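Local structure of tricorn protease (Thermoplasma acidophilum, 1K32) at residues H241-R250 with F261-F270. The protein is a serine protease built with beta-propeller domains that degrades peptides, probably acting downstream of the proteasome as part of a protein disassembly line. Residues are numbered along the deposited sequence; the frame is centred on the assembly and turned at random.
Sequences HTSFTDYYPR and FSKGGSIYIF
Lys263 sets CD and CE over one face of the Phe244 ring, CE offset toward the rim and 3.7 Å from the ring centroid in a CH-pi contact, while CB of Thr242 lies over the opposite face, toward its rim. The lysine leaves the strand with CG anti to the backbone N (chi1 -176°) and then bends at its last two torsions, which carries NZ round to the carboxylate of Asp246. This salt bridge is two-pronged: NZ donates to OD2 through that oxygen's syn lone pair, whereas its bond to OD1, also 3.0 Å long, is weak. Asp246 OD2 accepts as well from the following backbone amide, Tyr247 N, at 2.6 Å and from above the carboxylate plane, so the acid both pairs with the lysine and ties down the loop at its own backbone. A lysine suits this place because its methylenes can pack on the phenyl while its ammonium reaches the carboxylate. Phe244 CZ comes within 3.5 Å of Phe261 CZ, the two rings meeting obliquely with their planes at 52°, and Pro249 CB adds to this apolar cluster. Next to the lysine along the chain, Gly264 puts its CA over one face of the Tyr247 ring; a residue without a side chain lets the ring come this close, and the phenol reaches on to the backbone of Lys691. A water links Tyr248 O to Gly264 N. Regular pairing follows at Arg250 and Ser262, joined by reciprocal backbone bonds, of which Ser262 N to Arg250 O is nearly straight at 173°. The arginine's guanidinium turns away to Glu711 and Glu172. The arrangement is typical of the passage from one beta-propeller blade to the next: the loop after strand 239-240 enters strand 249-254 and packs against the next blade's second strand and type I' turn.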
ATOM      1  N   HIS A 241      78.684  28.395  21.052  1.00 31.58           N
ATOM      2  CA  HIS A 241      78.577  29.850  21.015  1.00 31.50           C
ATOM      3  C   HIS A 241      77.529  30.561  21.862  1.00 30.61           C
ATOM      4  O   HIS A 241      77.503  31.788  21.881  1.00 30.41           O
ATOM      5  CB  HIS A 241      78.404  30.322  19.572  1.00 32.11           C
ATOM      6  CG  HIS A 241      79.485  29.853  18.658  1.00 33.56           C
ATOM      7  ND1 HIS A 241      79.404  28.670  17.960  1.00 35.16           N
ATOM      8  CD2 HIS A 241      80.692  30.387  18.356  1.00 35.07           C
ATOM      9  CE1 HIS A 241      80.514  28.494  17.267  1.00 36.77           C
ATOM     10  NE2 HIS A 241      81.313  29.520  17.490  1.00 36.86           N
ATOM     11  N   THR A 242      76.670  29.818  22.548  1.00 29.43           N
ATOM     12  CA  THR A 242      75.637  30.441  23.368  1.00 27.85           C
ATOM     13  C   THR A 242      75.428  29.699  24.665  1.00 26.96           C
ATOM     14  O   THR A 242      75.787  28.532  24.785  1.00 27.96           O
ATOM     15  CB  THR A 242      74.278  30.471  22.642  1.00 30.16           C
ATOM     16  OG1 THR A 242      73.839  29.126  22.392  1.00 26.92           O
ATOM     17  CG2 THR A 242      74.396  31.231  21.321  1.00 29.12           C
ATOM     18  N   SER A 243      74.823  30.382  25.630  1.00 27.72           N
ATOM     19  CA  SER A 243      74.533  29.801  26.935  1.00 27.92           C
ATOM     20  C   SER A 243      73.127  30.179  27.392  1.00 27.71           C
ATOM     21  O   SER A 243      72.936  30.643  28.510  1.00 28.74           O
ATOM     22  CB  SER A 243      75.557  30.279  27.971  1.00 29.51           C
ATOM     23  OG  SER A 243      76.825  29.706  27.733  1.00 31.06           O
ATOM     24  N   PHE A 244      72.144  29.976  26.523  1.00 26.68           N
ATOM     25  CA  PHE A 244      70.762  30.300  26.848  1.00 27.03           C
ATOM     26  C   PHE A 244      70.218  29.412  27.974  1.00 27.43           C
ATOM     27  O   PHE A 244      70.631  28.264  28.119  1.00 26.91           O
ATOM     28  CB  PHE A 244      69.869  30.111  25.618  1.00 24.97           C
ATOM     29  CG  PHE A 244      70.306  30.886  24.411  1.00 23.77           C
ATOM     30  CD1 PHE A 244      70.548  30.233  23.204  1.00 23.02           C
ATOM     31  CD2 PHE A 244      70.428  32.272  24.458  1.00 25.73           C
ATOM     32  CE1 PHE A 244      70.902  30.948  22.061  1.00 23.60           C
ATOM     33  CE2 PHE A 244      70.778  32.996  23.321  1.00 25.71           C
ATOM     34  CZ  PHE A 244      71.014  32.329  22.120  1.00 25.23           C
ATOM     35  N   THR A 245      69.285  29.947  28.757  1.00 27.18           N
ATOM     36  CA  THR A 245      68.657  29.180  29.830  1.00 27.93           C
ATOM     37  C   THR A 245      67.142  29.397  29.864  1.00 27.11           C
ATOM     38  O   THR A 245      66.423  28.655  30.534  1.00 27.51           O
ATOM     39  CB  THR A 245      69.220  29.551  31.225  1.00 28.31           C
ATOM     40  OG1 THR A 245      69.017  30.944  31.458  1.00 28.46           O
ATOM     41  CG2 THR A 245      70.706  29.224  31.321  1.00 28.29           C
ATOM     42  N   ASP A 246      66.652  30.404  29.141  1.00 26.39           N
ATOM     43  CA  ASP A 246      65.214  30.689  29.128  1.00 27.03           C
ATOM     44  C   ASP A 246      64.385  29.837  28.157  1.00 26.92           C
ATOM     45  O   ASP A 246      63.491  29.103  28.588  1.00 25.16           O
ATOM     46  CB  ASP A 246      64.958  32.182  28.875  1.00 28.84           C
ATOM     47  CG  ASP A 246      65.615  32.706  27.605  1.00 30.96           C
ATOM     48  OD1 ASP A 246      65.456  33.915  27.353  1.00 32.96           O
ATOM     49  OD2 ASP A 246      66.281  31.945  26.868  1.00 30.68           O
ATOM     50  N   TYR A 247      64.668  29.951  26.859  1.00 25.59           N
ATOM     51  CA  TYR A 247      63.970  29.169  25.838  1.00 25.62           C
ATOM     52  C   TYR A 247      64.969  28.673  24.806  1.00 24.47           C
ATOM     53  O   TYR A 247      66.000  29.304  24.583  1.00 25.00           O
ATOM     54  CB  TYR A 247      62.889  29.998  25.138  1.00 24.69           C
ATOM     55  CG  TYR A 247      61.889  30.647  26.071  1.00 26.47           C
ATOM     56  CD1 TYR A 247      62.081  31.947  26.545  1.00 26.70           C
ATOM     57  CD2 TYR A 247      60.740  29.968  26.472  1.00 28.52           C
ATOM     58  CE1 TYR A 247      61.140  32.561  27.394  1.00 23.33           C
ATOM     59  CE2 TYR A 247      59.797  30.569  27.322  1.00 26.09           C
ATOM     60  CZ  TYR A 247      60.003  31.863  27.773  1.00 25.10           C
ATOM     61  OH  TYR A 247      59.064  32.467  28.575  1.00 21.71           O
ATOM     62  N   TYR A 248      64.665  27.532  24.195  1.00 23.23           N
ATOM     63  CA  TYR A 248      65.524  26.938  23.175  1.00 25.07           C
ATOM     64  C   TYR A 248      65.565  27.793  21.910  1.00 23.01           C
ATOM     65  O   TYR A 248      64.546  28.345  21.497  1.00 22.92           O
ATOM     66  CB  TYR A 248      65.019  25.548  22.776  1.00 25.05           C
ATOM     67  CG  TYR A 248      65.416  24.411  23.681  1.00 27.89           C
ATOM     68  CD1 TYR A 248      65.234  24.489  25.060  1.00 29.61           C
ATOM     69  CD2 TYR A 248      65.949  23.239  23.150  1.00 28.63           C
ATOM     70  CE1 TYR A 248      65.576  23.419  25.891  1.00 33.05           C
ATOM     71  CE2 TYR A 248      66.291  22.165  23.964  1.00 31.66           C
ATOM     72  CZ  TYR A 248      66.104  22.261  25.334  1.00 33.63           C
ATOM     73  OH  TYR A 248      66.454  21.197  26.134  1.00 37.44           O
ATOM     74  N   PRO A 249      66.749  27.927  21.298  1.00 21.56           N
ATOM     75  CA  PRO A 249      66.890  28.710  20.069  1.00 22.03           C
ATOM     76  C   PRO A 249      66.337  27.835  18.933  1.00 20.81           C
ATOM     77  O   PRO A 249      66.375  26.602  19.011  1.00 18.94           O
ATOM     78  CB  PRO A 249      68.400  28.920  19.969  1.00 22.92           C
ATOM     79  CG  PRO A 249      68.937  27.612  20.503  1.00 22.62           C
ATOM     80  CD  PRO A 249      68.058  27.405  21.742  1.00 22.43           C
ATOM     81  N   ARG A 250      65.816  28.461  17.885  1.00 22.63           N
ATOM     82  CA  ARG A 250      65.247  27.691  16.784  1.00 21.70           C
ATOM     83  C   ARG A 250      65.403  28.362  15.438  1.00 23.04           C
ATOM     84  O   ARG A 250      65.501  29.590  15.338  1.00 20.54           O
ATOM     85  CB  ARG A 250      63.729  27.505  16.964  1.00 21.19           C
ATOM     86  CG  ARG A 250      63.259  26.816  18.219  1.00 18.56           C
ATOM     87  CD  ARG A 250      63.647  25.351  18.241  1.00 19.23           C
ATOM     88  NE  ARG A 250      63.249  24.762  19.507  1.00 17.98           N
ATOM     89  CZ  ARG A 250      63.613  23.561  19.926  1.00 19.51           C
ATOM     90  NH1 ARG A 250      63.189  23.130  21.105  1.00 18.64           N
ATOM     91  NH2 ARG A 250      64.400  22.802  19.169  1.00 19.59           N
ATOM     92  N   PHE A 261      67.833  33.935  14.236  1.00 24.12           N
ATOM     93  CA  PHE A 261      67.120  32.818  14.848  1.00 23.46           C
ATOM     94  C   PHE A 261      65.990  33.297  15.768  1.00 22.91           C
ATOM     95  O   PHE A 261      65.903  34.468  16.106  1.00 22.63           O
ATOM     96  CB  PHE A 261      68.110  31.908  15.611  1.00 23.88           C
ATOM     97  CG  PHE A 261      68.695  32.529  16.862  1.00 25.14           C
ATOM     98  CD1 PHE A 261      68.048  32.404  18.094  1.00 23.12           C
ATOM     99  CD2 PHE A 261      69.892  33.247  16.805  1.00 23.62           C
ATOM    100  CE1 PHE A 261      68.590  32.990  19.257  1.00 23.39           C
ATOM    101  CE2 PHE A 261      70.441  33.834  17.953  1.00 21.01           C
ATOM    102  CZ  PHE A 261      69.792  33.707  19.179  1.00 19.44           C
ATOM    103  N   SER A 262      65.099  32.391  16.136  1.00 23.43           N
ATOM    104  CA  SER A 262      63.996  32.755  17.010  1.00 24.33           C
ATOM    105  C   SER A 262      64.164  32.063  18.359  1.00 24.07           C
ATOM    106  O   SER A 262      64.749  30.984  18.439  1.00 21.20           O
ATOM    107  CB  SER A 262      62.655  32.365  16.375  1.00 24.45           C
ATOM    108  OG  SER A 262      62.643  30.994  16.007  1.00 26.60           O
ATOM    109  N   LYS A 263      63.664  32.704  19.409  1.00 24.15           N
ATOM    110  CA  LYS A 263      63.753  32.159  20.759  1.00 24.63           C
ATOM    111  C   LYS A 263      62.717  32.803  21.691  1.00 23.22           C
ATOM    112  O   LYS A 263      62.663  34.020  21.832  1.00 22.90           O
ATOM    113  CB  LYS A 263      65.171  32.376  21.326  1.00 24.32           C
ATOM    114  CG  LYS A 263      65.381  31.749  22.702  1.00 25.49           C
ATOM    115  CD  LYS A 263      66.832  31.814  23.185  1.00 25.49           C
ATOM    116  CE  LYS A 263      67.309  33.241  23.464  1.00 26.86           C
ATOM    117  NZ  LYS A 263      66.587  33.920  24.577  1.00 21.65           N
ATOM    118  N   GLY A 264      61.896  31.976  22.327  1.00 22.93           N
ATOM    119  CA  GLY A 264      60.891  32.489  23.239  1.00 24.07           C
ATOM    120  C   GLY A 264      60.004  33.604  22.705  1.00 25.61           C
ATOM    121  O   GLY A 264      59.607  34.483  23.459  1.00 24.19           O
ATOM    122  N   GLY A 265      59.696  33.578  21.411  1.00 24.17           N
ATOM    123  CA  GLY A 265      58.839  34.609  20.853  1.00 23.29           C
ATOM    124  C   GLY A 265      59.543  35.837  20.303  1.00 22.36           C
ATOM    125  O   GLY A 265      58.885  36.724  19.774  1.00 23.32           O
ATOM    126  N   SER A 266      60.866  35.910  20.430  1.00 22.22           N
ATOM    127  CA  SER A 266      61.609  37.055  19.908  1.00 23.26           C
ATOM    128  C   SER A 266      62.579  36.634  18.812  1.00 23.53           C
ATOM    129  O   SER A 266      62.912  35.456  18.672  1.00 23.40           O
ATOM    130  CB  SER A 266      62.387  37.762  21.023  1.00 25.09           C
ATOM    131  OG  SER A 266      61.531  38.548  21.843  1.00 28.01           O
ATOM    132  N   ILE A 267      63.021  37.615  18.039  1.00 23.36           N
ATOM    133  CA  ILE A 267      63.952  37.395  16.944  1.00 24.38           C
ATOM    134  C   ILE A 267      65.320  37.934  17.364  1.00 24.08           C
ATOM    135  O   ILE A 267      65.431  39.071  17.821  1.00 23.54           O
ATOM    136  CB  ILE A 267      63.500  38.151  15.670  1.00 24.68           C
ATOM    137  CG1 ILE A 267      62.076  37.734  15.280  1.00 23.67           C
ATOM    138  CG2 ILE A 267      64.495  37.913  14.542  1.00 23.83           C
ATOM    139  CD1 ILE A 267      61.888  36.249  15.054  1.00 21.66           C
ATOM    140  N   TYR A 268      66.353  37.119  17.195  1.00 24.79           N
ATOM    141  CA  TYR A 268      67.701  37.514  17.569  1.00 25.84           C
ATOM    142  C   TYR A 268      68.702  37.353  16.427  1.00 27.03           C
ATOM    143  O   TYR A 268      68.465  36.609  15.480  1.00 23.81           O
ATOM    144  CB  TYR A 268      68.199  36.671  18.733  1.00 24.81           C
ATOM    145  CG  TYR A 268      67.429  36.798  20.033  1.00 26.87           C
ATOM    146  CD1 TYR A 268      66.241  36.102  20.242  1.00 26.21           C
ATOM    147  CD2 TYR A 268      67.937  37.556  21.083  1.00 26.93           C
ATOM    148  CE1 TYR A 268      65.583  36.151  21.486  1.00 29.08           C
ATOM    149  CE2 TYR A 268      67.290  37.612  22.322  1.00 27.62           C
ATOM    150  CZ  TYR A 268      66.125  36.908  22.518  1.00 27.66           C
ATOM    151  OH  TYR A 268      65.529  36.933  23.758  1.00 31.37           O
ATOM    152  N   ILE A 269      69.831  38.045  16.548  1.00 27.53           N
ATOM    153  CA  ILE A 269      70.900  37.963  15.562  1.00 29.80           C
ATOM    154  C   ILE A 269      72.187  37.529  16.252  1.00 29.62           C
ATOM    155  O   ILE A 269      72.551  38.061  17.300  1.00 30.00           O
ATOM    156  CB  ILE A 269      71.193  39.319  14.884  1.00 30.42           C
ATOM    157  CG1 ILE A 269      70.002  39.771  14.044  1.00 32.75           C
ATOM    158  CG2 ILE A 269      72.444  39.194  14.023  1.00 30.00           C
ATOM    159  CD1 ILE A 269      70.254  41.071  13.290  1.00 32.84           C
ATOM    160  N   PHE A 270      72.866  36.556  15.661  1.00 30.09           N
ATOM    161  CA  PHE A 270      74.134  36.080  16.188  1.00 32.01           C
ATOM    162  C   PHE A 270      75.225  36.442  15.182  1.00 34.39           C
ATOM    163  O   PHE A 270      75.162  36.037  14.014  1.00 32.34           O
ATOM    164  CB  PHE A 270      74.106  34.566  16.384  1.00 33.46           C
ATOM    165  CG  PHE A 270      75.447  33.978  16.731  1.00 33.78           C
ATOM    166  CD1 PHE A 270      76.095  34.336  17.906  1.00 33.22           C
ATOM    167  CD2 PHE A 270      76.068  33.078  15.874  1.00 35.08           C
ATOM    168  CE1 PHE A 270      77.343  33.806  18.218  1.00 34.75           C
ATOM    169  CE2 PHE A 270      77.320  32.541  16.181  1.00 33.88           C
ATOM    170  CZ  PHE A 270      77.955  32.909  17.354  1.00 34.75           C
TER
HETATM  171  O   HOH W   1      61.753  29.049  21.216  1.00 38.59           O